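Local coordinates for ATP grasp ligase (Microcystis aeruginosa MRC, PDB 5IG9), which probably uses ATP to activate a carboxylate for ligation, as an ATP-grasp enzyme encoded by the gene mdnC, at residues N12-L17 with E300-E305; F226-N231 with Y307-P312. One frame throughout, in Å; residues are numbered along the deposited sequence.

Contact 1: N12-L17 with E300-E305; sequences NESIPL and EFFWLE
The amide of Asn-12 and the carboxylate of Glu-300 meet tip to tip, their planes turned 59° apart. Asn-12 ND2 gives a hydrogen bond of 2.9 Å to Glu-300 OE2, met from above the carboxylate plane, and a weak one to Glu-300 OE1 at 3.2 Å, so both carboxylate oxygens share one amide nitrogen. Asn-12 sets its CG between its own backbone N and carbonyl carbon (chi1 54°), which puts CG over one face of the Phe-302 ring. There it lies 4.0 Å above the plane, offset toward the rim, and ND2 comes within 3.4 Å of CE1 of Phe-302. The other end of the amide is also used: OD1 of Asn-12 accepts from Ser-14 N at 3.1 Å, a capping bond at the start of helix 14-23, which should hold the amide against turning over. Glu-13 bends at chi2 (79°) and brings OE1 obliquely to Phe-302 CD2, 3.3 Å away, on the CD2-CE2 side of the ring, whereas the amide lies nearest CD1 and CE1. Next to this, Ser-14 CB packs obliquely on Phe-301 CZ at 3.7 Å, while its OG lies beside Phe-302 CB. Farther along, Leu-17 CD2 reaches the carboxylate of Glu-305, whose OE2 is also hydrogen-bonded to Ser-314. Glu-300 OE2 also forms salt bridges to Arg-73 and Arg-74, so the Asn-12 amide adds a neutral donor to a carboxylate paired with two arginines. The contact sets the loop entering helix 14-23 and its first turn, in the Rossmann-like pre-ATP-grasp region, against the loop entering the short, weakly bonded helix 302-305, with Phe-301 touching both helix 313-323, at Ile-313 and Ile-317, and Trp-71 of the parallel-sheet strand 69-72.

Contact 2: F226-N231 with Y307-P312; sequences FTAAIN and YPPYFP
Phe-226 turns a ring edge toward the face of Phe-311 in an offset edge-to-face pair, centroids 5.6 Å apart and planes at 66°. Its CG lies anti to the carbonyl carbon, beside the backbone N (chi1 -56°), and CD2 leads the approach, 3.7 Å from CD1 of Phe-311. Phe-226 CB makes a second contact with the same ring, a CH-pi interaction 4.2 Å from its centroid and 5° off the ring normal. The rim of Phe-311 is met by the strand itself: CZ lies 3.6 Å from Thr-227 O, and CE2 lies 3.9 Å from Ala-228 CB, which is in the ring plane. Pro-312 CD packs obliquely on CE2 of Phe-226, and Pro-309 CD approaches Ala-228 CB at 4.3 Å.

Around this shell, Pro-309 CG backs the Phe-311 face opposite Phe-226 CB, so the ring is sandwiched. An alanine in place of Phe-311 would probably leave the Phe-226 edge and Ala-228 CB facing a gap and deprive Pro-309 CG of the ring it packs on. The cis peptide before Pro-309 and the bond from Tyr-310 N to Tyr-307 O fold the loop tightly; backbone bonds tie Phe-311 to Leu-304, and Phe-226 and Ala-228 to strand 214-221. The side-chain contacts are apolar and aromatic, so shape, dispersion and the orientation-dependent edge-to-face pair hold loop to sheet.

In the fold
From the N terminus the chain passes 12-17, 226-231, 300-305 and 307-312, so the two contacts cross rather than nest. Contact 1 closes the longer loop, with 282 residues between its segments; contact 2 closes one of 75 residues that begins inside the first and ends beyond it. A single residue, Leu-306, separates 300-305 from 307-312, and the two contacts touch where Glu-305 packs against Phe-311 and Pro-312. Their centres lie about 13 Å apart. Contact 1 ties the C-terminal part of the chain to helix 14-23, which follows strand 3-7 of the parallel sheet; contact 2 ties the loop 307-312, just before helix 313-323, to the antiparallel sheet containing strand 224-231.

Contact 1: N12-L17 with E300-E305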
ATOM      1  N   ASN A  12      16.425 -15.750  -1.298  1.00 56.43           N
ATOM      2  CA  ASN A  12      17.812 -16.132  -1.082  1.00 57.05           C
ATOM      3  C   ASN A  12      17.922 -17.033   0.150  1.00 60.52           C
ATOM      4  O   ASN A  12      16.940 -17.636   0.590  1.00 58.62           O
ATOM      5  CB  ASN A  12      18.686 -14.876  -0.991  1.00 52.86           C
ATOM      6  CG  ASN A  12      18.198 -13.890   0.057  1.00 50.36           C
ATOM      7  OD1 ASN A  12      17.713 -14.278   1.118  1.00 53.68           O
ATOM      8  ND2 ASN A  12      18.328 -12.601  -0.241  1.00 48.73           N
ATOM      9  N   GLU A  13      19.123 -17.129   0.718  1.00 54.18           N
ATOM     10  CA  GLU A  13      19.427 -18.053   1.801  1.00 57.73           C
ATOM     11  C   GLU A  13      18.887 -17.593   3.150  1.00 55.74           C
ATOM     12  O   GLU A  13      19.101 -18.285   4.152  1.00 60.45           O
ATOM     13  CB  GLU A  13      20.942 -18.266   1.901  1.00 59.54           C
ATOM     14  CG  GLU A  13      21.631 -18.602   0.578  1.00 67.51           C
ATOM     15  CD  GLU A  13      21.874 -17.379  -0.301  1.00 72.28           C
ATOM     16  OE1 GLU A  13      22.138 -16.286   0.246  1.00 85.73           O
ATOM     17  OE2 GLU A  13      21.791 -17.509  -1.542  1.00 72.51           O
ATOM     18  N   SER A  14      18.204 -16.449   3.205  1.00 53.80           N
ATOM     19  CA  SER A  14      17.630 -16.007   4.469  1.00 55.48           C
ATOM     20  C   SER A  14      16.528 -16.952   4.930  1.00 54.39           C
ATOM     21  O   SER A  14      16.362 -17.185   6.133  1.00 54.77           O
ATOM     22  CB  SER A  14      17.084 -14.586   4.328  1.00 56.66           C
ATOM     23  OG  SER A  14      17.833 -13.847   3.380  1.00 58.12           O
ATOM     24  N   ILE A  15      15.770 -17.511   3.987  1.00 55.69           N
ATOM     25  CA  ILE A  15      14.645 -18.393   4.296  1.00 52.63           C
ATOM     26  C   ILE A  15      15.132 -19.672   4.974  1.00 51.92           C
ATOM     27  O   ILE A  15      14.669 -19.974   6.084  1.00 54.75           O
ATOM     28  CB  ILE A  15      13.825 -18.706   3.035  1.00 51.95           C
ATOM     29  CG1 ILE A  15      13.461 -17.415   2.311  1.00 51.51           C
ATOM     30  CG2 ILE A  15      12.570 -19.477   3.403  1.00 50.85           C
ATOM     31  CD1 ILE A  15      12.685 -16.456   3.175  1.00 55.48           C
ATOM     32  N   PRO A  16      16.043 -20.457   4.376  1.00 56.20           N
ATOM     33  CA  PRO A  16      16.487 -21.677   5.070  1.00 56.72           C
ATOM     34  C   PRO A  16      17.219 -21.393   6.367  1.00 53.01           C
ATOM     35  O   PRO A  16      17.206 -22.235   7.272  1.00 50.34           O
ATOM     36  CB  PRO A  16      17.400 -22.355   4.041  1.00 56.58           C
ATOM     37  CG  PRO A  16      17.904 -21.249   3.210  1.00 56.58           C
ATOM     38  CD  PRO A  16      16.756 -20.289   3.095  1.00 57.66           C
ATOM     39  N   LEU A  17      17.857 -20.228   6.485  1.00 47.17           N
ATOM     40  CA  LEU A  17      18.513 -19.867   7.737  1.00 49.72           C
ATOM     41  C   LEU A  17      17.502 -19.726   8.869  1.00 51.16           C
ATOM     42  O   LEU A  17      17.785 -20.097  10.015  1.00 52.15           O
ATOM     43  CB  LEU A  17      19.297 -18.570   7.560  1.00 50.02           C
ATOM     44  CG  LEU A  17      20.748 -18.696   7.105  1.00 51.04           C
ATOM     45  CD1 LEU A  17      21.228 -17.372   6.546  1.00 52.37           C
ATOM     46  CD2 LEU A  17      21.618 -19.131   8.271  1.00 50.53           C
ATOM     47  N   GLU A 300      17.176  -6.351   3.398  1.00 47.35           N
ATOM     48  CA  GLU A 300      17.930  -7.591   3.476  1.00 47.61           C
ATOM     49  C   GLU A 300      18.860  -7.588   4.685  1.00 49.24           C
ATOM     50  O   GLU A 300      19.098  -6.559   5.321  1.00 54.87           O
ATOM     51  CB  GLU A 300      18.737  -7.809   2.194  1.00 47.15           C
ATOM     52  CG  GLU A 300      17.911  -8.270   1.007  1.00 45.31           C
ATOM     53  CD  GLU A 300      17.529  -9.732   1.103  1.00 49.84           C
ATOM     54  OE1 GLU A 300      17.962 -10.400   2.070  1.00 47.61           O
ATOM     55  OE2 GLU A 300      16.796 -10.214   0.213  1.00 51.84           O
ATOM     56  N   PHE A 301      19.382  -8.769   5.003  1.00 50.64           N
ATOM     57  CA  PHE A 301      20.275  -8.883   6.146  1.00 45.91           C
ATOM     58  C   PHE A 301      21.274 -10.010   5.937  1.00 47.71           C
ATOM     59  O   PHE A 301      22.280 -10.083   6.645  1.00 50.02           O
ATOM     60  CB  PHE A 301      19.463  -9.116   7.432  1.00 44.99           C
ATOM     61  CG  PHE A 301      18.776 -10.460   7.488  1.00 44.12           C
ATOM     62  CD1 PHE A 301      19.422 -11.561   8.026  1.00 42.94           C
ATOM     63  CD2 PHE A 301      17.472 -10.613   7.039  1.00 43.45           C
ATOM     64  CE1 PHE A 301      18.797 -12.794   8.094  1.00 43.89           C
ATOM     65  CE2 PHE A 301      16.836 -11.847   7.108  1.00 43.49           C
ATOM     66  CZ  PHE A 301      17.499 -12.938   7.636  1.00 43.16           C
ATOM     67  N   PHE A 302      20.997 -10.890   4.970  1.00 42.54           N
ATOM     68  CA  PHE A 302      21.798 -12.098   4.818  1.00 43.48           C
ATOM     69  C   PHE A 302      23.254 -11.782   4.501  1.00 45.81           C
ATOM     70  O   PHE A 302      24.148 -12.539   4.896  1.00 46.45           O
ATOM     71  CB  PHE A 302      21.185 -12.993   3.737  1.00 45.96           C
ATOM     72  CG  PHE A 302      21.596 -12.633   2.342  1.00 49.37           C
ATOM     73  CD1 PHE A 302      21.004 -11.575   1.679  1.00 50.36           C
ATOM     74  CD2 PHE A 302      22.577 -13.360   1.692  1.00 54.20           C
ATOM     75  CE1 PHE A 302      21.390 -11.243   0.395  1.00 50.99           C
ATOM     76  CE2 PHE A 302      22.966 -13.036   0.415  1.00 56.37           C
ATOM     77  CZ  PHE A 302      22.373 -11.978  -0.238  1.00 53.68           C
ATOM     78  N   TRP A 303      23.522 -10.674   3.803  1.00 46.54           N
ATOM     79  CA  TRP A 303      24.904 -10.374   3.448  1.00 45.30           C
ATOM     80  C   TRP A 303      25.703  -9.820   4.617  1.00 46.95           C
ATOM     81  O   TRP A 303      26.915  -9.630   4.477  1.00 50.43           O
ATOM     82  CB  TRP A 303      24.957  -9.405   2.265  1.00 44.63           C
ATOM     83  CG  TRP A 303      24.109  -8.183   2.419  1.00 44.45           C
ATOM     84  CD1 TRP A 303      22.802  -8.044   2.061  1.00 43.90           C
ATOM     85  CD2 TRP A 303      24.516  -6.915   2.952  1.00 44.04           C
ATOM     86  NE1 TRP A 303      22.363  -6.776   2.347  1.00 45.04           N
ATOM     87  CE2 TRP A 303      23.397  -6.062   2.892  1.00 43.52           C
ATOM     88  CE3 TRP A 303      25.716  -6.421   3.476  1.00 44.16           C
ATOM     89  CZ2 TRP A 303      23.440  -4.742   3.339  1.00 45.65           C
ATOM     90  CZ3 TRP A 303      25.757  -5.110   3.918  1.00 45.62           C
ATOM     91  CH2 TRP A 303      24.626  -4.287   3.848  1.00 46.59           C
ATOM     92  N   LEU A 304      25.059  -9.551   5.751  1.00 44.28           N
ATOM     93  CA  LEU A 304      25.754  -9.234   6.990  1.00 45.27           C
ATOM     94  C   LEU A 304      25.936 -10.449   7.885  1.00 45.92           C
ATOM     95  O   LEU A 304      26.655 -10.362   8.888  1.00 48.30           O
ATOM     96  CB  LEU A 304      25.001  -8.148   7.764  1.00 47.48           C
ATOM     97  CG  LEU A 304      25.129  -6.712   7.260  1.00 49.05           C
ATOM     98  CD1 LEU A 304      24.366  -5.778   8.177  1.00 52.12           C
ATOM     99  CD2 LEU A 304      26.592  -6.308   7.181  1.00 48.93           C
ATOM    100  N   GLU A 305      25.297 -11.572   7.553  1.00 45.56           N
ATOM    101  CA  GLU A 305      25.407 -12.812   8.310  1.00 46.07           C
ATOM    102  C   GLU A 305      26.318 -13.833   7.639  1.00 46.43           C
ATOM    103  O   GLU A 305      27.186 -14.411   8.298  1.00 52.31           O
ATOM    104  CB  GLU A 305      24.018 -13.418   8.532  1.00 49.23           C
ATOM    105  CG  GLU A 305      24.033 -14.743   9.281  1.00 53.12           C
ATOM    106  CD  GLU A 305      22.704 -15.043   9.941  1.00 55.72           C
ATOM    107  OE1 GLU A 305      21.708 -14.374   9.595  1.00 60.46           O
ATOM    108  OE2 GLU A 305      22.655 -15.937  10.812  1.00 53.43           O
TER

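Contact 2: F226-N231 with Y307-P312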
ATOM      1  N   PHE A 226      21.985  -4.457  15.541  1.00 40.64           N
ATOM      2  CA  PHE A 226      23.191  -4.922  14.864  1.00 41.77           C
ATOM      3  C   PHE A 226      23.684  -3.809  13.945  1.00 41.01           C
ATOM      4  O   PHE A 226      23.061  -3.523  12.915  1.00 42.39           O
ATOM      5  CB  PHE A 226      22.922  -6.198  14.070  1.00 41.72           C
ATOM      6  CG  PHE A 226      22.346  -7.313  14.888  1.00 43.81           C
ATOM      7  CD1 PHE A 226      20.976  -7.440  15.047  1.00 45.57           C
ATOM      8  CD2 PHE A 226      23.172  -8.253  15.484  1.00 43.09           C
ATOM      9  CE1 PHE A 226      20.443  -8.471  15.792  1.00 47.04           C
ATOM     10  CE2 PHE A 226      22.645  -9.287  16.228  1.00 41.95           C
ATOM     11  CZ  PHE A 226      21.281  -9.398  16.384  1.00 43.11           C
ATOM     12  N   THR A 227      24.808  -3.194  14.304  1.00 47.89           N
ATOM     13  CA  THR A 227      25.359  -2.066  13.567  1.00 44.62           C
ATOM     14  C   THR A 227      26.638  -2.486  12.860  1.00 42.56           C
ATOM     15  O   THR A 227      27.559  -3.010  13.495  1.00 43.71           O
ATOM     16  CB  THR A 227      25.641  -0.884  14.496  1.00 44.97           C
ATOM     17  OG1 THR A 227      24.436  -0.505  15.167  1.00 45.75           O
ATOM     18  CG2 THR A 227      26.159   0.302  13.695  1.00 47.15           C
ATOM     19  N   ALA A 228      26.693  -2.236  11.555  1.00 42.36           N
ATOM     20  CA  ALA A 228      27.857  -2.539  10.737  1.00 42.42           C
ATOM     21  C   ALA A 228      28.288  -1.293   9.975  1.00 43.62           C
ATOM     22  O   ALA A 228      27.447  -0.524   9.499  1.00 41.60           O
ATOM     23  CB  ALA A 228      27.561  -3.683   9.764  1.00 41.13           C
ATOM     24  N   ALA A 229      29.598  -1.095   9.859  1.00 41.62           N
ATOM     25  CA  ALA A 229      30.155   0.079   9.202  1.00 41.81           C
ATOM     26  C   ALA A 229      31.164  -0.342   8.145  1.00 44.54           C
ATOM     27  O   ALA A 229      31.774  -1.409   8.235  1.00 50.70           O
ATOM     28  CB  ALA A 229      30.829   1.020  10.204  1.00 41.57           C
ATOM     29  N   ILE A 230      31.331   0.511   7.138  1.00 47.57           N
ATOM     30  CA  ILE A 230      32.315   0.295   6.085  1.00 46.95           C
ATOM     31  C   ILE A 230      32.860   1.648   5.654  1.00 47.77           C
ATOM     32  O   ILE A 230      32.115   2.630   5.548  1.00 49.28           O
ATOM     33  CB  ILE A 230      31.717  -0.476   4.889  1.00 47.28           C
ATOM     34  CG1 ILE A 230      32.797  -0.807   3.859  1.00 45.06           C
ATOM     35  CG2 ILE A 230      30.594   0.311   4.230  1.00 48.31           C
ATOM     36  CD1 ILE A 230      32.301  -1.676   2.727  1.00 44.18           C
ATOM     37  N   ASN A 231      34.170   1.703   5.429  1.00 47.98           N
ATOM     38  CA  ASN A 231      34.829   2.919   4.967  1.00 53.99           C
ATOM     39  C   ASN A 231      34.673   3.010   3.457  1.00 57.94           C
ATOM     40  O   ASN A 231      35.301   2.250   2.711  1.00 66.65           O
ATOM     41  CB  ASN A 231      36.297   2.913   5.376  1.00 56.39           C
ATOM     42  CG  ASN A 231      36.991   4.228   5.085  1.00 63.08           C
ATOM     43  OD1 ASN A 231      36.931   4.750   3.970  1.00 71.37           O
ATOM     44  ND2 ASN A 231      37.656   4.775   6.094  1.00 57.62           N
ATOM     45  N   TYR A 307      28.499 -13.127   5.400  1.00 50.92           N
ATOM     46  CA  TYR A 307      29.733 -12.409   5.143  1.00 49.85           C
ATOM     47  C   TYR A 307      30.010 -11.534   6.349  1.00 48.03           C
ATOM     48  O   TYR A 307      29.131 -11.345   7.197  1.00 44.81           O
ATOM     49  CB  TYR A 307      29.608 -11.568   3.861  1.00 53.69           C
ATOM     50  CG  TYR A 307      29.246 -12.389   2.646  1.00 57.03           C
ATOM     51  CD1 TYR A 307      30.224 -13.038   1.906  1.00 60.76           C
ATOM     52  CD2 TYR A 307      27.924 -12.523   2.248  1.00 62.95           C
ATOM     53  CE1 TYR A 307      29.896 -13.792   0.795  1.00 63.86           C
ATOM     54  CE2 TYR A 307      27.585 -13.275   1.140  1.00 64.54           C
ATOM     55  CZ  TYR A 307      28.574 -13.908   0.418  1.00 68.39           C
ATOM     56  OH  TYR A 307      28.237 -14.659  -0.685  1.00 70.78           O
ATOM     57  N   PRO A 308      31.241 -11.004   6.484  1.00 45.60           N
ATOM     58  CA  PRO A 308      31.547 -10.184   7.663  1.00 45.47           C
ATOM     59  C   PRO A 308      30.562  -9.038   7.855  1.00 47.04           C
ATOM     60  O   PRO A 308      30.072  -8.487   6.869  1.00 45.76           O
ATOM     61  CB  PRO A 308      32.949  -9.657   7.360  1.00 47.01           C
ATOM     62  CG  PRO A 308      33.555 -10.718   6.506  1.00 45.26           C
ATOM     63  CD  PRO A 308      32.436 -11.215   5.643  1.00 45.44           C
ATOM     64  N   PRO A 309      30.291  -8.679   9.105  1.00 45.60           N
ATOM     65  CA  PRO A 309      30.916  -9.340  10.256  1.00 43.81           C
ATOM     66  C   PRO A 309      30.192 -10.602  10.716  1.00 46.70           C
ATOM     67  O   PRO A 309      30.130 -10.858  11.919  1.00 49.94           O
ATOM     68  CB  PRO A 309      30.833  -8.271  11.347  1.00 43.23           C
ATOM     69  CG  PRO A 309      29.614  -7.489  11.000  1.00 45.19           C
ATOM     70  CD  PRO A 309      29.534  -7.477   9.498  1.00 44.59           C
ATOM     71  N   TYR A 310      29.662 -11.377   9.775  1.00 49.09           N
ATOM     72  CA  TYR A 310      28.955 -12.610  10.105  1.00 52.48           C
ATOM     73  C   TYR A 310      28.019 -12.428  11.297  1.00 51.91           C
ATOM     74  O   TYR A 310      28.182 -13.076  12.330  1.00 49.46           O
ATOM     75  CB  TYR A 310      29.950 -13.736  10.393  1.00 51.33           C
ATOM     76  CG  TYR A 310      31.016 -13.902   9.336  1.00 49.08           C
ATOM     77  CD1 TYR A 310      30.714 -14.459   8.101  1.00 48.52           C
ATOM     78  CD2 TYR A 310      32.324 -13.504   9.572  1.00 48.67           C
ATOM     79  CE1 TYR A 310      31.685 -14.615   7.131  1.00 48.06           C
ATOM     80  CE2 TYR A 310      33.302 -13.655   8.608  1.00 47.78           C
ATOM     81  CZ  TYR A 310      32.977 -14.211   7.390  1.00 48.03           C
ATOM     82  OH  TYR A 310      33.946 -14.363   6.426  1.00 49.61           O
ATOM     83  N   PHE A 311      27.041 -11.542  11.148  1.00 49.11           N
ATOM     84  CA  PHE A 311      26.083 -11.279  12.214  1.00 48.16           C
ATOM     85  C   PHE A 311      25.060 -12.406  12.320  1.00 49.00           C
ATOM     86  O   PHE A 311      24.612 -12.941  11.302  1.00 52.46           O
ATOM     87  CB  PHE A 311      25.369  -9.948  11.972  1.00 48.78           C
ATOM     88  CG  PHE A 311      26.070  -8.764  12.573  1.00 45.02           C
ATOM     89  CD1 PHE A 311      26.502  -8.791  13.887  1.00 45.13           C
ATOM     90  CD2 PHE A 311      26.295  -7.623  11.822  1.00 43.88           C
ATOM     91  CE1 PHE A 311      27.147  -7.702  14.443  1.00 47.75           C
ATOM     92  CE2 PHE A 311      26.940  -6.531  12.371  1.00 45.15           C
ATOM     93  CZ  PHE A 311      27.367  -6.570  13.682  1.00 48.81           C
ATOM     94  N   PRO A 312      24.687 -12.764  13.610  1.00 44.21           N
ATOM     95  CA  PRO A 312      23.697 -13.847  13.671  1.00 44.85           C
ATOM     96  C   PRO A 312      22.288 -13.279  13.777  1.00 47.63           C
ATOM     97  O   PRO A 312      21.660 -13.364  14.832  1.00 56.98           O
ATOM     98  CB  PRO A 312      24.073 -14.579  14.955  1.00 43.88           C
ATOM     99  CG  PRO A 312      24.476 -13.490  15.884  1.00 44.76           C
ATOM    100  CD  PRO A 312      24.984 -12.341  15.051  1.00 45.78           C
TER